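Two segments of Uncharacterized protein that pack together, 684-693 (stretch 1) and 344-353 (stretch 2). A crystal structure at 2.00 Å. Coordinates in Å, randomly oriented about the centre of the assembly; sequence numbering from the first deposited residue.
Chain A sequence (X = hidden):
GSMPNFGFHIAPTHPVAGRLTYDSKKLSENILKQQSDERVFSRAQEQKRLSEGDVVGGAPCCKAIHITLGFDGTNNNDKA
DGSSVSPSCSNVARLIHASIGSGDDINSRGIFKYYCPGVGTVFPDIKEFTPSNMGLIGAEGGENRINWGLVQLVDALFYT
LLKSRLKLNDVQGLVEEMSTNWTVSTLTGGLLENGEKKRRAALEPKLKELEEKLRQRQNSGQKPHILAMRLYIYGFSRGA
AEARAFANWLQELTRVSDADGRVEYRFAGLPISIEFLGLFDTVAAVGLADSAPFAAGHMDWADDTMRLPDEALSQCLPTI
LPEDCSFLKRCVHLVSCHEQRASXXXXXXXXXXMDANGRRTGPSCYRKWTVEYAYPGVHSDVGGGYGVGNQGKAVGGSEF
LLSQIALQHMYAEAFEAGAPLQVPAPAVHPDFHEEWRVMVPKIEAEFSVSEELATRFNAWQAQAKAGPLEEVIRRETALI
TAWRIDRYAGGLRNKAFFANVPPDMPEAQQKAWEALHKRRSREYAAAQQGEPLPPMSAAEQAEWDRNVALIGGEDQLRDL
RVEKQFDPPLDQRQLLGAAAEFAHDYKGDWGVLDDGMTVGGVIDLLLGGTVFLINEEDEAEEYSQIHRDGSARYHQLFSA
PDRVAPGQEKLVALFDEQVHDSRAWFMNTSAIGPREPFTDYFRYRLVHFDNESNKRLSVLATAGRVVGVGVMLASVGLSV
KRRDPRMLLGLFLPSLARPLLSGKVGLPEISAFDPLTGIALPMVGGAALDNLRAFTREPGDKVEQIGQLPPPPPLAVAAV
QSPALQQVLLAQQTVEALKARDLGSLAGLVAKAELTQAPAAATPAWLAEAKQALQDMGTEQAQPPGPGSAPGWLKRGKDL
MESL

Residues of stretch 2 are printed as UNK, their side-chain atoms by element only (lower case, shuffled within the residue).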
ATOM      1  N   TYR A 684      -7.630  -3.380 -17.487  1.00 15.71           N
ATOM      2  CA  TYR A 684      -6.527  -2.516 -17.092  1.00 15.96           C
ATOM      3  C   TYR A 684      -6.625  -2.249 -15.603  1.00 16.35           C
ATOM      4  O   TYR A 684      -7.724  -2.276 -15.021  1.00 15.98           O
ATOM      5  CB  TYR A 684      -6.518  -1.210 -17.886  1.00 15.86           C
ATOM      6  CG  TYR A 684      -6.244  -1.427 -19.354  1.00 16.21           C
ATOM      7  CD1 TYR A 684      -5.068  -2.016 -19.787  1.00 15.06           C
ATOM      8  CD2 TYR A 684      -7.170  -1.037 -20.305  1.00 17.25           C
ATOM      9  CE1 TYR A 684      -4.833  -2.214 -21.138  1.00 15.26           C
ATOM     10  CE2 TYR A 684      -6.948  -1.234 -21.624  1.00 16.27           C
ATOM     11  CZ  TYR A 684      -5.788  -1.814 -22.041  1.00 16.22           C
ATOM     12  OH  TYR A 684      -5.616  -1.980 -23.389  1.00 17.71           O
ATOM     13  N   ARG A 685      -5.476  -2.035 -14.977  1.00 15.05           N
ATOM     14  CA  ARG A 685      -5.429  -1.755 -13.550  1.00 15.45           C
ATOM     15  C   ARG A 685      -6.110  -0.413 -13.298  1.00 16.02           C
ATOM     16  O   ARG A 685      -5.986   0.513 -14.110  1.00 13.86           O
ATOM     17  CB  ARG A 685      -3.972  -1.697 -13.096  1.00 15.50           C
ATOM     18  CG  ARG A 685      -3.767  -1.348 -11.631  1.00 12.50           C
ATOM     19  CD  ARG A 685      -2.283  -1.193 -11.313  1.00 14.53           C
ATOM     20  NE  ARG A 685      -2.068  -1.225  -9.872  1.00 14.52           N
ATOM     21  CZ  ARG A 685      -0.918  -0.942  -9.272  1.00 11.95           C
ATOM     22  NH1 ARG A 685       0.153  -0.596  -9.988  1.00 11.30           N
ATOM     23  NH2 ARG A 685      -0.854  -0.994  -7.951  1.00  9.23           N
ATOM     24  N   LEU A 686      -6.845  -0.296 -12.200  1.00 13.01           N
ATOM     25  CA  LEU A 686      -7.454   0.999 -11.887  1.00 12.76           C
ATOM     26  C   LEU A 686      -6.385   1.920 -11.319  1.00 17.67           C
ATOM     27  O   LEU A 686      -5.578   1.497 -10.477  1.00 14.09           O
ATOM     28  CB  LEU A 686      -8.614   0.848 -10.897  1.00 16.20           C
ATOM     29  CG  LEU A 686      -9.157   2.130 -10.246  1.00 15.67           C
ATOM     30  CD1 LEU A 686      -9.740   3.094 -11.303  1.00 15.32           C
ATOM     31  CD2 LEU A 686     -10.219   1.748  -9.238  1.00 14.59           C
ATOM     32  N   VAL A 687      -6.376   3.173 -11.794  1.00 13.51           N
ATOM     33  CA  VAL A 687      -5.414   4.172 -11.348  1.00 13.78           C
ATOM     34  C   VAL A 687      -6.145   5.455 -10.982  1.00 12.71           C
ATOM     35  O   VAL A 687      -6.966   5.955 -11.760  1.00 13.30           O
ATOM     36  CB  VAL A 687      -4.367   4.508 -12.444  1.00 12.85           C
ATOM     37  CG1 VAL A 687      -3.323   5.501 -11.897  1.00 16.00           C
ATOM     38  CG2 VAL A 687      -3.678   3.267 -12.932  1.00 10.47           C
ATOM     39  N   HIS A 688      -5.868   5.967  -9.789  1.00 12.34           N
ATOM     40  CA  HIS A 688      -6.383   7.267  -9.374  1.00 17.08           C
ATOM     41  C   HIS A 688      -5.326   8.342  -9.562  1.00 15.83           C
ATOM     42  O   HIS A 688      -4.154   8.117  -9.264  1.00 13.94           O
ATOM     43  CB  HIS A 688      -6.793   7.242  -7.897  1.00 15.10           C
ATOM     44  CG  HIS A 688      -7.941   6.328  -7.608  1.00 15.83           C
ATOM     45  ND1 HIS A 688      -7.784   4.973  -7.412  1.00 18.78           N
ATOM     46  CD2 HIS A 688      -9.267   6.571  -7.495  1.00 17.81           C
ATOM     47  CE1 HIS A 688      -8.964   4.422  -7.190  1.00 16.34           C
ATOM     48  NE2 HIS A 688      -9.881   5.370  -7.238  1.00 18.64           N
ATOM     49  N   PHE A 689      -5.740   9.507 -10.046  1.00 16.03           N
ATOM     50  CA  PHE A 689      -4.846  10.659 -10.064  1.00 14.64           C
ATOM     51  C   PHE A 689      -5.578  11.722  -9.257  1.00 18.01           C
ATOM     52  O   PHE A 689      -6.339  12.528  -9.814  1.00 18.24           O
ATOM     53  CB  PHE A 689      -4.572  11.171 -11.484  1.00 14.74           C
ATOM     54  CG  PHE A 689      -4.246  10.096 -12.486  1.00 17.90           C
ATOM     55  CD1 PHE A 689      -5.262   9.439 -13.181  1.00 15.77           C
ATOM     56  CD2 PHE A 689      -2.928   9.783 -12.784  1.00 16.05           C
ATOM     57  CE1 PHE A 689      -4.953   8.460 -14.122  1.00 13.61           C
ATOM     58  CE2 PHE A 689      -2.619   8.806 -13.720  1.00 15.26           C
ATOM     59  CZ  PHE A 689      -3.630   8.145 -14.381  1.00 11.84           C
ATOM     60  N   ASP A 690      -5.379  11.690  -7.941  1.00 17.01           N
ATOM     61  CA  ASP A 690      -6.148  12.526  -7.024  1.00 16.91           C
ATOM     62  C   ASP A 690      -7.643  12.241  -7.159  1.00 15.93           C
ATOM     63  O   ASP A 690      -8.086  11.146  -6.835  1.00 19.58           O
ATOM     64  CB  ASP A 690      -5.818  14.004  -7.235  1.00 16.59           C
ATOM     65  CG  ASP A 690      -6.463  14.914  -6.194  1.00 17.41           C
ATOM     66  OD1 ASP A 690      -7.015  14.428  -5.174  1.00 16.39           O
ATOM     67  OD2 ASP A 690      -6.387  16.142  -6.395  1.00 20.82           O
ATOM     68  N   ASN A 691      -8.420  13.210  -7.627  1.00 16.41           N
ATOM     69  CA  ASN A 691      -9.858  13.021  -7.738  1.00 18.83           C
ATOM     70  C   ASN A 691     -10.251  12.269  -9.003  1.00 17.22           C
ATOM     71  O   ASN A 691     -11.374  11.797  -9.112  1.00 16.16           O
ATOM     72  CB  ASN A 691     -10.597  14.368  -7.686  1.00 18.17           C
ATOM     73  CG  ASN A 691     -10.222  15.283  -8.839  1.00 17.99           C
ATOM     74  OD1 ASN A 691      -9.050  15.391  -9.193  1.00 17.64           O
ATOM     75  ND2 ASN A 691     -11.217  15.935  -9.437  1.00 16.28           N
ATOM     76  N   GLU A 692      -9.324  12.167  -9.953  1.00 15.64           N
ATOM     77  CA  GLU A 692      -9.636  11.559 -11.251  1.00 15.92           C
ATOM     78  C   GLU A 692      -9.193  10.098 -11.303  1.00 17.11           C
ATOM     79  O   GLU A 692      -8.361   9.668 -10.500  1.00 17.37           O
ATOM     80  CB  GLU A 692      -8.947  12.348 -12.379  1.00 17.32           C
ATOM     81  CG  GLU A 692      -9.223  13.847 -12.344  1.00 18.60           C
ATOM     82  CD  GLU A 692      -8.633  14.580 -13.531  1.00 19.70           C
ATOM     83  OE1 GLU A 692      -7.417  14.451 -13.790  1.00 16.93           O
ATOM     84  OE2 GLU A 692      -9.401  15.284 -14.219  1.00 26.30           O
ATOM     85  N   SER A 693      -9.736   9.340 -12.256  1.00 16.40           N
ATOM     86  CA  SER A 693      -9.340   7.952 -12.442  1.00 14.99           C
ATOM     87  C   SER A 693      -9.176   7.657 -13.936  1.00 17.88           C
ATOM     88  O   SER A 693      -9.680   8.410 -14.785  1.00 15.71           O
ATOM     89  CB  SER A 693     -10.378   7.002 -11.803  1.00 15.21           C
ATOM     90  OG  SER A 693     -11.691   7.331 -12.234  1.00 16.85           O
ATOM     91  N   UNK A 344      -5.739  -4.125  -5.864  1.00 14.02           N
ATOM     92  CA  UNK A 344      -4.537  -3.295  -5.793  1.00 12.66           C
ATOM     93  C   UNK A 344      -4.510  -2.119  -6.781  1.00 11.61           C
ATOM     94  O   UNK A 344      -3.573  -1.993  -7.575  1.00 13.65           O
ATOM     95  c   UNK A 344      -3.746  -6.139  -4.427  1.00 16.97           C
ATOM     96  c   UNK A 344      -3.280  -4.172  -5.927  1.00 14.42           C
ATOM     97  c   UNK A 344      -2.998  -4.999  -4.706  1.00 16.81           C
ATOM     98  c   UNK A 344      -2.492  -6.498  -2.420  1.00 17.90           C
ATOM     99  c   UNK A 344      -1.742  -5.378  -2.688  1.00 17.26           C
ATOM    100  c   UNK A 344      -3.502  -6.886  -3.298  1.00 20.54           C
ATOM    101  c   UNK A 344      -1.998  -4.629  -3.824  1.00 14.10           C
ATOM    102  N   UNK A 345      -5.515  -1.222  -6.704  1.00 12.41           N
ATOM    103  CA  UNK A 345      -5.459  -0.054  -7.584  1.00 13.71           C
ATOM    104  C   UNK A 345      -4.321   0.895  -7.202  1.00 14.99           C
ATOM    105  O   UNK A 345      -3.936   1.008  -6.024  1.00 13.98           O
ATOM    106  c   UNK A 345      -6.825   0.621  -7.374  1.00 12.80           C
ATOM    107  c   UNK A 345      -7.268   0.176  -6.000  1.00 13.33           C
ATOM    108  c   UNK A 345      -6.720  -1.220  -5.854  1.00 12.33           C
ATOM    109  N   UNK A 346      -3.783   1.570  -8.211  1.00 11.81           N
ATOM    110  CA  UNK A 346      -2.678   2.468  -8.004  1.00 11.08           C
ATOM    111  C   UNK A 346      -3.192   3.875  -7.692  1.00 11.93           C
ATOM    112  O   UNK A 346      -4.202   4.325  -8.240  1.00 11.66           O
ATOM    113  c   UNK A 346       0.432   2.977  -8.160  1.00  9.37           C
ATOM    114  c   UNK A 346       0.090   3.395 -10.617  1.00 10.36           C
ATOM    115  c   UNK A 346      -0.572   3.401  -9.248  1.00 11.07           C
ATOM    116  c   UNK A 346      -1.799   2.490  -9.264  1.00 11.71           C
ATOM    117  N   UNK A 347      -2.524   4.555  -6.774  1.00 12.48           N
ATOM    118  CA  UNK A 347      -2.668   6.000  -6.707  1.00 11.38           C
ATOM    119  C   UNK A 347      -1.417   6.659  -7.266  1.00 12.53           C
ATOM    120  O   UNK A 347      -0.361   6.659  -6.631  1.00 13.59           O
ATOM    121  c   UNK A 347      -4.408   6.779  -5.030  1.00 16.11           C
ATOM    122  c   UNK A 347      -2.938   6.487  -5.275  1.00 13.48           C
ATOM    123  o   UNK A 347      -5.142   5.832  -4.680  1.00 16.97           O
ATOM    124  o   UNK A 347      -4.837   7.953  -5.179  1.00 15.34           O
ATOM    125  N   UNK A 348      -1.548   7.238  -8.449  1.00 11.68           N
ATOM    126  CA  UNK A 348      -0.476   8.060  -8.999  1.00 13.85           C
ATOM    127  C   UNK A 348      -0.292   9.325  -8.144  1.00 12.83           C
ATOM    128  O   UNK A 348      -1.192   9.722  -7.412  1.00 14.29           O
ATOM    129  o   UNK A 348       0.146   9.318 -10.998  1.00 14.14           O
ATOM    130  c   UNK A 348      -0.821   8.443 -10.435  1.00 12.19           C
ATOM    131  N   UNK A 349       0.872   9.951  -8.220  1.00 15.97           N
ATOM    132  CA  UNK A 349       1.065  11.228  -7.538  1.00 14.97           C
ATOM    133  C   UNK A 349       0.777  12.396  -8.480  1.00 15.20           C
ATOM    134  O   UNK A 349       1.040  13.555  -8.134  1.00 16.10           O
ATOM    135  c   UNK A 349       3.509  11.222  -8.116  1.00 15.66           C
ATOM    136  c   UNK A 349       4.874  11.753  -7.756  1.00 14.97           C
ATOM    137  c   UNK A 349       2.481  11.385  -6.997  1.00 13.98           C
ATOM    138  c   UNK A 349       2.741  10.403  -5.857  1.00 14.60           C
ATOM    139  N   UNK A 350       0.248  12.078  -9.662  1.00 12.23           N
ATOM    140  CA  UNK A 350      -0.259  13.091 -10.608  1.00 16.35           C
ATOM    141  C   UNK A 350      -1.565  13.706 -10.098  1.00 15.73           C
ATOM    142  O   UNK A 350      -2.396  13.029  -9.483  1.00 17.92           O
ATOM    143  n   UNK A 350      -3.576  11.225 -15.874  1.00 15.72           N
ATOM    144  n   UNK A 350      -1.368  10.816 -16.313  1.00 14.00           N
ATOM    145  c   UNK A 350      -2.301  11.505 -15.677  1.00 14.15           C
ATOM    146  n   UNK A 350      -1.943  12.450 -14.817  1.00 16.38           N
ATOM    147  c   UNK A 350      -0.375  13.500 -13.190  1.00 16.43           C
ATOM    148  c   UNK A 350      -0.509  12.492 -12.011  1.00 15.74           C
ATOM    149  c   UNK A 350      -0.547  12.817 -14.544  1.00 16.94           C
ATOM    150  N   UNK A 351      -1.740  14.995 -10.351  1.00 14.81           N
ATOM    151  CA  UNK A 351      -2.925  15.709  -9.896  1.00 16.97           C
ATOM    152  C   UNK A 351      -3.031  17.075 -10.592  1.00 18.74           C
ATOM    153  O   UNK A 351      -2.048  17.588 -11.139  1.00 17.61           O
ATOM    154  n   UNK A 351      -0.436  19.594  -9.615  1.00 21.59           N
ATOM    155  c   UNK A 351      -2.175  17.183  -7.940  1.00 19.20           C
ATOM    156  c   UNK A 351      -2.866  15.899  -8.379  1.00 17.27           C
ATOM    157  c   UNK A 351      -0.007  19.571  -8.356  1.00 24.82           C
ATOM    158  c   UNK A 351      -0.660  17.194  -8.158  1.00 19.34           C
ATOM    159  n   UNK A 351       0.510  20.674  -7.819  1.00 21.46           N
ATOM    160  n   UNK A 351      -0.091  18.448  -7.647  1.00 20.80           N
ATOM    161  N   UNK A 352      -4.220  17.666 -10.553  1.00 17.12           N
ATOM    162  CA  UNK A 352      -4.412  19.002 -11.111  1.00 21.58           C
ATOM    163  C   UNK A 352      -4.001  20.085 -10.105  1.00 20.53           C
ATOM    164  O   UNK A 352      -4.183  19.908  -8.894  1.00 23.15           O
ATOM    165  c   UNK A 352      -9.003  20.308 -13.796  1.00 29.90           C
ATOM    166  n   UNK A 352      -7.911  19.565 -13.634  1.00 27.09           N
ATOM    167  c   UNK A 352      -5.876  19.178 -11.510  1.00 22.14           C
ATOM    168  c   UNK A 352      -6.399  18.072 -12.419  1.00 20.41           C
ATOM    169  n   UNK A 352      -8.939  21.407 -14.544  1.00 22.90           N
ATOM    170  c   UNK A 352      -7.840  18.341 -12.836  1.00 23.41           C
ATOM    171  n   UNK A 352     -10.149  19.969 -13.201  1.00 26.60           N
ATOM    172  N   UNK A 353      -3.425  21.185 -10.592  1.00 23.60           N
ATOM    173  CA  UNK A 353      -3.153  22.343  -9.731  1.00 25.64           C
ATOM    174  C   UNK A 353      -4.436  22.789  -9.063  1.00 25.76           C
ATOM    175  O   UNK A 353      -5.532  22.560  -9.583  1.00 26.30           O
ATOM    176  c   UNK A 353      -1.146  23.303 -10.922  1.00 25.84           C
ATOM    177  c   UNK A 353      -2.575  23.523 -10.523  1.00 24.65           C
ATOM    178  o   UNK A 353      -0.647  24.068 -11.772  1.00 31.73           O
ATOM    179  o   UNK A 353      -0.509  22.368 -10.383  1.00 23.99           O
TER
HETATM  180  O   HOH W   1      -3.673   9.906  -6.564  1.00 14.98           O
HETATM  181  O   HOH W   2      -6.924   9.430  -4.696  1.00 20.07           O
HETATM  182  O   HOH W   3      -6.113  12.634 -14.980  1.00 16.50           O
HETATM  183  O   HOH W   4      -6.628  16.752  -9.079  1.00 16.96           O
HETATM  184  O   HOH W   5     -11.061  17.404 -11.909  1.00 25.64           O

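Position 344 carries seven side-chain carbons, one leading into a six-membered ring, and the end of the side chain leads away from stretch 1. Contact is made instead by its carbonyl: Arg685 NE and Arg685 NH2 each donate a hydrogen bond to the O of 344, both at 2.9 Å, so that the oxygen lies near the guanidinium plane. The residue is Phe344.

At 345, three carbons close a ring onto the backbone nitrogen, and the CB of 345 lies 4.0 Å from Leu686 CB, a small apolar contact at the start of the paired segment. The ring identifies Pro345.

Position 346 has four carbons, forked at the second. Its CB sits over one face of the Arg685 guanidinium, 3.5 Å from Arg685 CZ, and 4.2 Å from Val687 CG2. The backbone is held on both sides of the residue: N of 346 donates to Leu686 O (2.9 Å), and His688 N donates to O of 346 (2.8 Å, nearly linear). The fork after a single unbranched carbon makes this Leu346.

Two carbons, the second bearing two oxygens, define 347 as a short carboxylate; one oxygen packs against His688 CB. The residue is Asp347, and the oxygen in question is Asp347 OD2, 3.4 Å from His688 CB. Its OD2 accepts from water 2 (2.6 Å), which also donates to Asp690 O (3.0 Å), so the carboxylate reaches the turn through solvent.

Position 348 has one carbon and one oxygen. The carbon is 3.4 Å from Phe689 CD2 and 4.1 Å from Val687 CG1, while N of 348 donates to His688 O at 2.9 Å. This is Ser348; its OG accepts a hydrogen bond from N of 350 at 3.1 Å.

At 349 there are four carbons, forked at the first, with one arm two carbons long. The CA-to-CB bond points away, and no side-chain atom touches stretch 1: Ile349.

Position 350 shows three carbons, a nitrogen, and a carbon carrying two more nitrogens, a guanidinium that lies flat on the Phe689 ring. The residue is Arg350. The planes are 3° apart and CZ of Arg350 is 3.6 Å from the Phe689 ring centroid, a cation-pi stack.

The same atom pattern recurs at 351, but here the end of the chain leads away; only its base comes close, with CB 3.7 Å from Asp690 CB. This is Arg351.

Position 352 repeats the pattern; its CA-to-CB bond points toward stretch 1, and its third carbon approaches the Glu692 carboxylate. This is Arg352, with CD 3.7 Å from Glu692 OE2; opposite charges are near, without a salt bridge. Water 4 links Arg352 N (3.0 Å) to Asp690 OD2 (2.8 Å).

Position 353, two carbons ending in two oxygens, makes no contact with stretch 1: Asp353. Asp353 OD1 forms a salt bridge with Arg351 NH1 at 2.9 Å.

The contact works as a short parallel strand pairing, Val687 with Leu346 and His688 with Asp347, anchored at its start by Arg685. Beyond it, stretch 1 turns at 689–692, and pairing gives way to the Arg350–Phe689 stack and bridging waters.

Stretch 2, residues 344-353: FPLDSIRRRD
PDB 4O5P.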